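Local coordinates for hypothetical protein (Fusobacterium nucleatum subsp. nucleatum, PDB 2GSL) that is a mainly alpha-helical protein that probably belongs to the MrnC ribonuclease family, binds magnesium and might be a ribonuclease involved in RNA processing, at residues A[41-44]-A[45-49]; A[54-57]-A[58-62]; A[86-89]-A[90-93]. All blocks are in the same frame, centred on the assembly; numbering follows the deposited sequence.

Contact 1 of 3, residues A[41-44]-A[45-49]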
ATOM      1  N   ILE A  41     -14.710  -9.400   6.071  1.00 30.51           N
ATOM      2  CA  ILE A  41     -13.680  -8.536   6.633  1.00 30.93           C
ATOM      3  C   ILE A  41     -12.823  -9.174   7.721  1.00 29.62           C
ATOM      4  O   ILE A  41     -11.601  -9.268   7.572  1.00 29.44           O
ATOM      5  CB  ILE A  41     -14.280  -7.225   7.148  1.00 30.66           C
ATOM      6  CG1 ILE A  41     -15.087  -6.566   6.023  1.00 32.42           C
ATOM      7  CG2 ILE A  41     -13.170  -6.294   7.597  1.00 31.32           C
ATOM      8  CD1 ILE A  41     -14.295  -6.379   4.725  1.00 30.07           C
ATOM      9  N   PRO A  42     -13.445  -9.633   8.817  1.00 29.78           N
ATOM     10  CA  PRO A  42     -12.667 -10.252   9.893  1.00 27.55           C
ATOM     11  C   PRO A  42     -11.704 -11.321   9.388  1.00 26.19           C
ATOM     12  O   PRO A  42     -10.524 -11.309   9.723  1.00 27.76           O
ATOM     13  CB  PRO A  42     -13.745 -10.802  10.822  1.00 28.19           C
ATOM     14  CG  PRO A  42     -14.914 -11.020   9.903  1.00 29.55           C
ATOM     15  CD  PRO A  42     -14.889  -9.796   9.053  1.00 29.42           C
ATOM     16  N   THR A  43     -12.201 -12.234   8.565  1.00 24.79           N
ATOM     17  CA  THR A  43     -11.363 -13.303   8.021  1.00 22.99           C
ATOM     18  C   THR A  43     -10.286 -12.767   7.077  1.00 23.56           C
ATOM     19  O   THR A  43      -9.112 -13.120   7.189  1.00 23.67           O
ATOM     20  CB  THR A  43     -12.218 -14.309   7.263  1.00 22.16           C
ATOM     21  OG1 THR A  43     -13.275 -14.755   8.121  1.00 22.91           O
ATOM     22  CG2 THR A  43     -11.385 -15.493   6.822  1.00 18.65           C
ATOM     23  N   LEU A  44     -10.709 -11.935   6.131  1.00 24.05           N
ATOM     24  CA  LEU A  44      -9.809 -11.314   5.169  1.00 24.61           C
ATOM     25  C   LEU A  44      -8.617 -10.682   5.889  1.00 26.31           C
ATOM     26  O   LEU A  44      -7.464 -10.969   5.574  1.00 24.13           O
ATOM     27  CB  LEU A  44     -10.561 -10.232   4.403  1.00 24.16           C
ATOM     28  CG  LEU A  44      -9.718  -9.375   3.463  1.00 22.99           C
ATOM     29  CD1 LEU A  44      -9.114 -10.247   2.373  1.00 22.74           C
ATOM     30  CD2 LEU A  44     -10.594  -8.301   2.858  1.00 24.35           C
ATOM     31  N   ASN A  45      -8.922  -9.817   6.854  1.00 28.45           N
ATOM     32  CA  ASN A  45      -7.918  -9.123   7.645  1.00 32.24           C
ATOM     33  C   ASN A  45      -6.978 -10.112   8.328  1.00 33.54           C
ATOM     34  O   ASN A  45      -5.763  -9.913   8.353  1.00 34.29           O
ATOM     35  CB  ASN A  45      -8.604  -8.232   8.687  1.00 34.61           C
ATOM     36  CG  ASN A  45      -9.310  -7.026   8.061  1.00 36.89           C
ATOM     37  OD1 ASN A  45     -10.105  -7.165   7.129  1.00 38.68           O
ATOM     38  ND2 ASN A  45      -9.018  -5.837   8.580  1.00 37.73           N
ATOM     39  N   LYS A  46      -7.544 -11.181   8.877  1.00 35.01           N
ATOM     40  CA  LYS A  46      -6.759 -12.211   9.550  1.00 35.81           C
ATOM     41  C   LYS A  46      -5.699 -12.831   8.638  1.00 35.08           C
ATOM     42  O   LYS A  46      -4.557 -13.022   9.061  1.00 36.14           O
ATOM     43  CB  LYS A  46      -7.684 -13.308  10.079  1.00 37.50           C
ATOM     44  CG  LYS A  46      -6.958 -14.482  10.714  1.00 39.59           C
ATOM     45  CD  LYS A  46      -7.929 -15.543  11.203  1.00 42.74           C
ATOM     46  CE  LYS A  46      -8.689 -16.184  10.062  1.00 44.30           C
ATOM     47  NZ  LYS A  46      -9.768 -17.069  10.599  1.00 48.17           N
ATOM     48  N   TYR A  47      -6.076 -13.154   7.402  1.00 34.87           N
ATOM     49  CA  TYR A  47      -5.136 -13.748   6.437  1.00 36.20           C
ATOM     50  C   TYR A  47      -4.073 -12.747   5.974  1.00 34.09           C
ATOM     51  O   TYR A  47      -2.942 -13.129   5.655  1.00 31.45           O
ATOM     52  CB  TYR A  47      -5.866 -14.281   5.191  1.00 38.55           C
ATOM     53  CG  TYR A  47      -6.593 -15.589   5.397  1.00 43.02           C
ATOM     54  CD1 TYR A  47      -7.631 -15.689   6.318  1.00 45.34           C
ATOM     55  CD2 TYR A  47      -6.249 -16.729   4.668  1.00 44.79           C
ATOM     56  CE1 TYR A  47      -8.313 -16.884   6.513  1.00 47.05           C
ATOM     57  CE2 TYR A  47      -6.928 -17.936   4.855  1.00 46.74           C
ATOM     58  CZ  TYR A  47      -7.963 -18.002   5.784  1.00 47.52           C
ATOM     59  OH  TYR A  47      -8.654 -19.178   5.997  1.00 48.79           O
ATOM     60  N   VAL A  48      -4.453 -11.472   5.925  1.00 31.61           N
ATOM     61  CA  VAL A  48      -3.546 -10.420   5.502  1.00 29.69           C
ATOM     62  C   VAL A  48      -2.458 -10.211   6.546  1.00 30.26           C
ATOM     63  O   VAL A  48      -1.267 -10.223   6.219  1.00 30.68           O
ATOM     64  CB  VAL A  48      -4.292  -9.096   5.284  1.00 28.83           C
ATOM     65  CG1 VAL A  48      -3.307  -8.003   4.925  1.00 28.38           C
ATOM     66  CG2 VAL A  48      -5.322  -9.261   4.177  1.00 28.65           C
ATOM     67  N   LYS A  49      -2.873 -10.033   7.801  1.00 28.64           N
ATOM     68  CA  LYS A  49      -1.940  -9.815   8.900  1.00 27.84           C
ATOM     69  C   LYS A  49      -0.958 -10.959   9.039  1.00 27.60           C
ATOM     70  O   LYS A  49       0.177 -10.784   9.498  1.00 27.77           O
ATOM     71  CB  LYS A  49      -2.684  -9.650  10.226  1.00 28.70           C
ATOM     72  CG  LYS A  49      -3.509  -8.393  10.312  1.00 30.56           C
ATOM     73  CD  LYS A  49      -4.033  -8.163  11.718  1.00 34.79           C
ATOM     74  CE  LYS A  49      -4.901  -6.898  11.776  1.00 39.47           C
ATOM     75  NZ  LYS A  49      -5.447  -6.603  13.143  1.00 40.79           N
TER
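T43 and Y47, one turn apart on helix 41-52, lie side by side and point the same way, and the tyrosine can be followed outward atom by atom. Y47 CB stands 3.7 Å from L44 O. At CG the ring begins, carried beside the backbone N and anti to the carbonyl carbon (chi1 -76°), which brings one flank of it along T43. On that flank Y47 CD1 lies 3.1 Å from T43 O, and the oxygen sits at the ring edge, near the ring plane. Farther out, the ring meets the methyl of T43, with T43 CG2 3.4 Å from Y47 CE1. That methyl is anti to the threonine N, while OG1 turns back to hydrogen-bond N40 OD1 ahead of the helix. In the backbone, T43 O accepts from Y47 N at 3.0 Å. Beyond the segments, Y39 stacks on the Y47 ring and Y34 meets it at a steep angle.

The neighbouring flank of the helix carries L44 and V48. L44 CD1 approaches V48 CG2 at 4.3 Å, and V48 N donates to L44 O (3.1 Å) in the carbonyl plane. Both side chains also pack on helix 15-34, L44 on Y34 and V48 on I30. F20 of the second subunit packs on L44 and V48, and L16 of that subunit on I41. Four successive i to i+4 bonds, an aromatic flank and a hydrophobic flank thus make this the first turns of an amphipathic α-helix at a subunit interface, within a ribonuclease III domain.

Contact 2 of 3, residues A[54-57]-A[58-62]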
ATOM      1  N   ALA A  54       6.367  -8.910  10.642  1.00 26.67           N
ATOM      2  CA  ALA A  54       7.822  -9.060  10.560  1.00 26.23           C
ATOM      3  C   ALA A  54       8.297 -10.512  10.536  1.00 25.71           C
ATOM      4  O   ALA A  54       9.186 -10.859   9.747  1.00 24.61           O
ATOM      5  CB  ALA A  54       8.503  -8.305  11.699  1.00 22.02           C
ATOM      6  N   LYS A  55       7.712 -11.366  11.373  1.00 25.23           N
ATOM      7  CA  LYS A  55       8.133 -12.768  11.391  1.00 26.52           C
ATOM      8  C   LYS A  55       8.026 -13.416  10.014  1.00 25.31           C
ATOM      9  O   LYS A  55       8.944 -14.126   9.585  1.00 25.02           O
ATOM     10  CB  LYS A  55       7.319 -13.583  12.404  1.00 28.21           C
ATOM     11  CG  LYS A  55       7.625 -13.239  13.854  1.00 30.52           C
ATOM     12  CD  LYS A  55       6.726 -14.011  14.801  1.00 32.99           C
ATOM     13  CE  LYS A  55       7.150 -15.482  14.917  1.00 34.65           C
ATOM     14  NZ  LYS A  55       8.497 -15.631  15.581  1.00 34.61           N
ATOM     15  N   TYR A  56       6.918 -13.171   9.316  1.00 23.71           N
ATOM     16  CA  TYR A  56       6.742 -13.760   7.993  1.00 22.63           C
ATOM     17  C   TYR A  56       7.682 -13.141   6.952  1.00 21.72           C
ATOM     18  O   TYR A  56       8.436 -13.854   6.289  1.00 19.76           O
ATOM     19  CB  TYR A  56       5.281 -13.650   7.535  1.00 23.65           C
ATOM     20  CG  TYR A  56       4.973 -14.507   6.322  1.00 24.44           C
ATOM     21  CD1 TYR A  56       5.148 -14.005   5.034  1.00 23.56           C
ATOM     22  CD2 TYR A  56       4.587 -15.843   6.463  1.00 23.15           C
ATOM     23  CE1 TYR A  56       4.959 -14.802   3.921  1.00 24.16           C
ATOM     24  CE2 TYR A  56       4.394 -16.655   5.350  1.00 25.10           C
ATOM     25  CZ  TYR A  56       4.589 -16.126   4.078  1.00 26.53           C
ATOM     26  OH  TYR A  56       4.452 -16.925   2.961  1.00 28.80           O
ATOM     27  N   GLN A  57       7.664 -11.823   6.802  1.00 22.22           N
ATOM     28  CA  GLN A  57       8.555 -11.222   5.816  1.00 23.27           C
ATOM     29  C   GLN A  57       9.976 -11.757   6.020  1.00 26.45           C
ATOM     30  O   GLN A  57      10.720 -11.949   5.053  1.00 29.60           O
ATOM     31  CB  GLN A  57       8.548  -9.708   5.938  1.00 19.62           C
ATOM     32  CG  GLN A  57       7.220  -9.163   6.346  1.00 18.12           C
ATOM     33  CD  GLN A  57       7.048  -7.725   5.949  1.00 22.59           C
ATOM     34  OE1 GLN A  57       7.011  -7.409   4.760  1.00 24.75           O
ATOM     35  NE2 GLN A  57       6.940  -6.835   6.937  1.00 22.16           N
ATOM     36  N   SER A  58      10.342 -12.014   7.278  1.00 28.15           N
ATOM     37  CA  SER A  58      11.668 -12.535   7.620  1.00 27.96           C
ATOM     38  C   SER A  58      11.919 -13.911   7.000  1.00 29.20           C
ATOM     39  O   SER A  58      13.032 -14.215   6.562  1.00 29.16           O
ATOM     40  CB  SER A  58      11.838 -12.621   9.146  1.00 27.68           C
ATOM     41  OG  SER A  58      13.093 -13.206   9.492  1.00 27.14           O
ATOM     42  N   LEU A  59      10.891 -14.750   6.974  1.00 29.84           N
ATOM     43  CA  LEU A  59      11.050 -16.064   6.375  1.00 31.75           C
ATOM     44  C   LEU A  59      11.248 -15.844   4.895  1.00 32.71           C
ATOM     45  O   LEU A  59      12.069 -16.511   4.267  1.00 33.35           O
ATOM     46  CB  LEU A  59       9.808 -16.924   6.590  1.00 35.37           C
ATOM     47  CG  LEU A  59       9.606 -17.497   7.996  1.00 38.53           C
ATOM     48  CD1 LEU A  59       8.356 -18.376   8.015  1.00 37.14           C
ATOM     49  CD2 LEU A  59      10.841 -18.315   8.393  1.00 39.98           C
ATOM     50  N   ILE A  60      10.495 -14.899   4.341  1.00 31.35           N
ATOM     51  CA  ILE A  60      10.614 -14.604   2.928  1.00 32.23           C
ATOM     52  C   ILE A  60      12.042 -14.198   2.616  1.00 32.20           C
ATOM     53  O   ILE A  60      12.718 -14.838   1.809  1.00 32.46           O
ATOM     54  CB  ILE A  60       9.675 -13.458   2.499  1.00 33.66           C
ATOM     55  CG1 ILE A  60       8.220 -13.895   2.646  1.00 33.47           C
ATOM     56  CG2 ILE A  60       9.957 -13.066   1.048  1.00 32.20           C
ATOM     57  CD1 ILE A  60       7.845 -15.068   1.765  1.00 34.67           C
ATOM     58  N   TYR A  61      12.509 -13.139   3.268  1.00 32.64           N
ATOM     59  CA  TYR A  61      13.865 -12.659   3.033  1.00 32.54           C
ATOM     60  C   TYR A  61      14.876 -13.808   3.074  1.00 32.32           C
ATOM     61  O   TYR A  61      15.603 -14.026   2.115  1.00 30.48           O
ATOM     62  CB  TYR A  61      14.215 -11.568   4.058  1.00 30.70           C
ATOM     63  CG  TYR A  61      15.644 -11.080   4.000  1.00 28.71           C
ATOM     64  CD1 TYR A  61      16.648 -11.746   4.687  1.00 28.48           C
ATOM     65  CD2 TYR A  61      15.996  -9.968   3.236  1.00 29.46           C
ATOM     66  CE1 TYR A  61      17.966 -11.326   4.621  1.00 29.25           C
ATOM     67  CE2 TYR A  61      17.318  -9.534   3.155  1.00 28.85           C
ATOM     68  CZ  TYR A  61      18.300 -10.222   3.849  1.00 29.48           C
ATOM     69  OH  TYR A  61      19.623  -9.839   3.761  1.00 30.08           O
ATOM     70  N   LYS A  62      14.896 -14.565   4.160  1.00 34.09           N
ATOM     71  CA  LYS A  62      15.842 -15.663   4.266  1.00 36.84           C
ATOM     72  C   LYS A  62      15.694 -16.743   3.199  1.00 38.59           C
ATOM     73  O   LYS A  62      16.647 -17.474   2.927  1.00 40.51           O
ATOM     74  CB  LYS A  62      15.775 -16.262   5.667  1.00 35.99           C
ATOM     75  CG  LYS A  62      16.157 -15.239   6.718  1.00 35.97           C
ATOM     76  CD  LYS A  62      15.810 -15.667   8.132  1.00 37.51           C
ATOM     77  CE  LYS A  62      16.688 -16.782   8.630  1.00 35.20           C
ATOM     78  NZ  LYS A  62      16.448 -17.008  10.079  1.00 36.08           N
TER
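A54 O accepts from S58 N at 3.0 Å as the chain enters helix 54-64, and the CB of S58 lies close to the same oxygen. One residue on, K55 O receives only a weak bond from L59 N, at 3.3 Å. The leucine N-H is shared: it also turns toward Y56 O in a second weak bond, strongly bent at 124°, so neither acceptor takes it squarely.

Y56 makes the main side-chain contact. With CG anti to its own N (chi1 -167°), the ring is brought across the isoleucine one turn on, at a slant. There Y56 CE1 meets both I60 CD1 and I60 CG1 at 3.6 Å, and the terminal methyl continues toward the hydroxyl, with I60 CD1 4.0 Å from Y56 OH. In the backbone, I60 N donates to Y56 O at 3.0 Å in a nearly straight bond, while V125 of helix 115-127 packs on both side chains.

Q57 closes the segment with the straightest of these bonds, from Y61 N to Q57 O at 2.8 Å (173°). Its side chain, extended beyond CG, leaves the helix toward E103, to which NE2 gives a weak hydrogen bond, and comes within about 3 Å of the bound magnesium ion. S58 OG hydrogen-bonds E98 OE2. The chemistry therefore divides by face: Y56 and I60 supply an apolar surface for helix 115-127, whereas Q57 places a neutral amide next to the magnesium site of D23 and E103 and weakly bonds one of those two metal ligands.

Contact 3 of 3, residues A[86-89]-A[90-93]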
ATOM      1  N   THR A  86      15.231  -0.317  19.151  1.00 76.73           N
ATOM      2  CA  THR A  86      13.779  -0.447  19.307  1.00 76.97           C
ATOM      3  C   THR A  86      13.382  -1.925  19.439  1.00 76.16           C
ATOM      4  O   THR A  86      12.928  -2.532  18.464  1.00 77.18           O
ATOM      5  CB  THR A  86      13.026   0.133  18.071  1.00 77.64           C
ATOM      6  OG1 THR A  86      13.449   1.483  17.832  1.00 77.54           O
ATOM      7  CG2 THR A  86      11.512   0.103  18.295  1.00 78.26           C
ATOM      8  N   PHE A  87      13.551  -2.502  20.630  1.00 73.86           N
ATOM      9  CA  PHE A  87      13.203  -3.909  20.859  1.00 71.94           C
ATOM     10  C   PHE A  87      11.840  -4.249  20.261  1.00 71.08           C
ATOM     11  O   PHE A  87      10.808  -3.790  20.752  1.00 70.94           O
ATOM     12  CB  PHE A  87      13.191  -4.231  22.362  1.00 71.65           C
ATOM     13  CG  PHE A  87      14.474  -4.837  22.872  1.00 69.99           C
ATOM     14  CD1 PHE A  87      14.879  -6.101  22.447  1.00 69.06           C
ATOM     15  CD2 PHE A  87      15.283  -4.142  23.772  1.00 69.44           C
ATOM     16  CE1 PHE A  87      16.072  -6.661  22.907  1.00 68.29           C
ATOM     17  CE2 PHE A  87      16.479  -4.693  24.238  1.00 67.88           C
ATOM     18  CZ  PHE A  87      16.875  -5.954  23.805  1.00 67.01           C
ATOM     19  N   PRO A  88      11.821  -5.067  19.192  1.00 70.34           N
ATOM     20  CA  PRO A  88      10.570  -5.461  18.536  1.00 69.34           C
ATOM     21  C   PRO A  88       9.639  -6.168  19.508  1.00 68.94           C
ATOM     22  O   PRO A  88      10.086  -6.710  20.520  1.00 69.06           O
ATOM     23  CB  PRO A  88      11.046  -6.373  17.410  1.00 68.47           C
ATOM     24  CG  PRO A  88      12.265  -7.000  17.993  1.00 69.35           C
ATOM     25  CD  PRO A  88      12.956  -5.822  18.633  1.00 69.78           C
ATOM     26  N   ARG A  89       8.348  -6.163  19.203  1.00 68.94           N
ATOM     27  CA  ARG A  89       7.376  -6.804  20.077  1.00 68.66           C
ATOM     28  C   ARG A  89       7.143  -8.279  19.753  1.00 67.24           C
ATOM     29  O   ARG A  89       7.550  -9.163  20.512  1.00 67.92           O
ATOM     30  CB  ARG A  89       6.033  -6.069  20.018  1.00 70.55           C
ATOM     31  CG  ARG A  89       6.089  -4.574  20.317  1.00 74.02           C
ATOM     32  CD  ARG A  89       6.417  -3.722  19.081  1.00 76.23           C
ATOM     33  NE  ARG A  89       7.852  -3.511  18.871  1.00 78.01           N
ATOM     34  CZ  ARG A  89       8.360  -2.624  18.015  1.00 78.72           C
ATOM     35  NH1 ARG A  89       9.675  -2.494  17.887  1.00 78.59           N
ATOM     36  NH2 ARG A  89       7.554  -1.857  17.289  1.00 79.00           N
ATOM     37  N   SER A  90       6.496  -8.536  18.619  1.00 64.33           N
ATOM     38  CA  SER A  90       6.160  -9.899  18.214  1.00 61.37           C
ATOM     39  C   SER A  90       7.309 -10.716  17.655  1.00 58.78           C
ATOM     40  O   SER A  90       7.175 -11.925  17.469  1.00 58.61           O
ATOM     41  CB  SER A  90       5.037  -9.872  17.179  1.00 62.23           C
ATOM     42  OG  SER A  90       3.978  -9.036  17.606  1.00 62.60           O
ATOM     43  N   CYS A  91       8.433 -10.069  17.381  1.00 55.07           N
ATOM     44  CA  CYS A  91       9.569 -10.786  16.824  1.00 51.71           C
ATOM     45  C   CYS A  91      10.882 -10.404  17.496  1.00 51.04           C
ATOM     46  O   CYS A  91      10.883  -9.756  18.539  1.00 50.79           O
ATOM     47  CB  CYS A  91       9.651 -10.536  15.312  1.00 50.43           C
ATOM     48  SG  CYS A  91       9.734  -8.790  14.821  1.00 45.63           S
ATOM     49  N   THR A  92      11.996 -10.822  16.898  1.00 50.70           N
ATOM     50  CA  THR A  92      13.320 -10.521  17.433  1.00 51.14           C
ATOM     51  C   THR A  92      13.999  -9.428  16.618  1.00 51.55           C
ATOM     52  O   THR A  92      13.538  -9.065  15.534  1.00 51.27           O
ATOM     53  CB  THR A  92      14.248 -11.751  17.404  1.00 51.29           C
ATOM     54  OG1 THR A  92      14.513 -12.112  16.043  1.00 50.86           O
ATOM     55  CG2 THR A  92      13.609 -12.929  18.126  1.00 51.43           C
ATOM     56  N   VAL A  93      15.106  -8.916  17.141  1.00 51.75           N
ATOM     57  CA  VAL A  93      15.850  -7.877  16.447  1.00 52.35           C
ATOM     58  C   VAL A  93      16.195  -8.333  15.029  1.00 53.20           C
ATOM     59  O   VAL A  93      15.900  -7.638  14.057  1.00 52.95           O
ATOM     60  CB  VAL A  93      17.148  -7.521  17.207  1.00 51.18           C
ATOM     61  CG1 VAL A  93      17.907  -6.419  16.467  1.00 49.68           C
ATOM     62  CG2 VAL A  93      16.804  -7.068  18.619  1.00 50.56           C
TER
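The loop leading into helix 93-111 doubles back where P88 packs against C91 and V93, a turn that ends in the N-cap of that helix. The proline ring is the central piece, and its atoms meet different partners in order. CB faces the cysteine sulfur, with P88 CB 3.8 Å from C91 SG. Next along the ring, P88 CG comes to 3.1 Å from C91 O and 3.3 Å from T92 C. CD reaches the start of the helix, where V93 CG2 stands 4.0 Å from P88 CD and the two side chains run across one another at an angle.

The sulfur takes its place because C91 SG is set between the backbone N and the carbonyl carbon (chi1 56°). The same branch of the valine that meets the proline, V93 CG2, also comes within 4.4 Å of F87 CE1, an approach oblique to the phenylalanine ring and looser than the proline packing.

No hydrogen bond joins the two halves of the turn; across it the side chains meet by packing. A polar link does exist within the first half. R89 bends at chi2 and chi3 (86° and -89°), folding its guanidinium back along the chain; R89 NH1 gives a weak hydrogen bond of 3.3 Å to F87 O, and T86 O lies in plane at the guanidinium edge. At the far end T92 OG1 accepts a weak hydrogen bond from E95 N, capping the helix.

Although much of this loop is exposed, it is not isolated: Y96, in the first turn of helix 93-111, packs on both P88 and C91, placing the turn at P88 against the beginning of that helix, while the cysteine side faces the start of helix 54-64.

All three contacts are local and lie in series along the chain; none nests within or crosses another. After helix 15-34, contact 1 forms the opening turns of helix 41-52, about 18 Å from the chain centre and facing the second subunit. The next helix, 54-64, carries contact 2 deeper in the fold, with the two centres 19 Å apart and no direct touch. The chain then passes through helix 70-80 before contact 3 closes a tight loop ahead of helix 93-111. That loop returns to contact 2: A54 CB lies 3.4 Å from C91 SG, and K55 CD equally near S90 O, tying the start of helix 54-64 to the approach to helix 93-111.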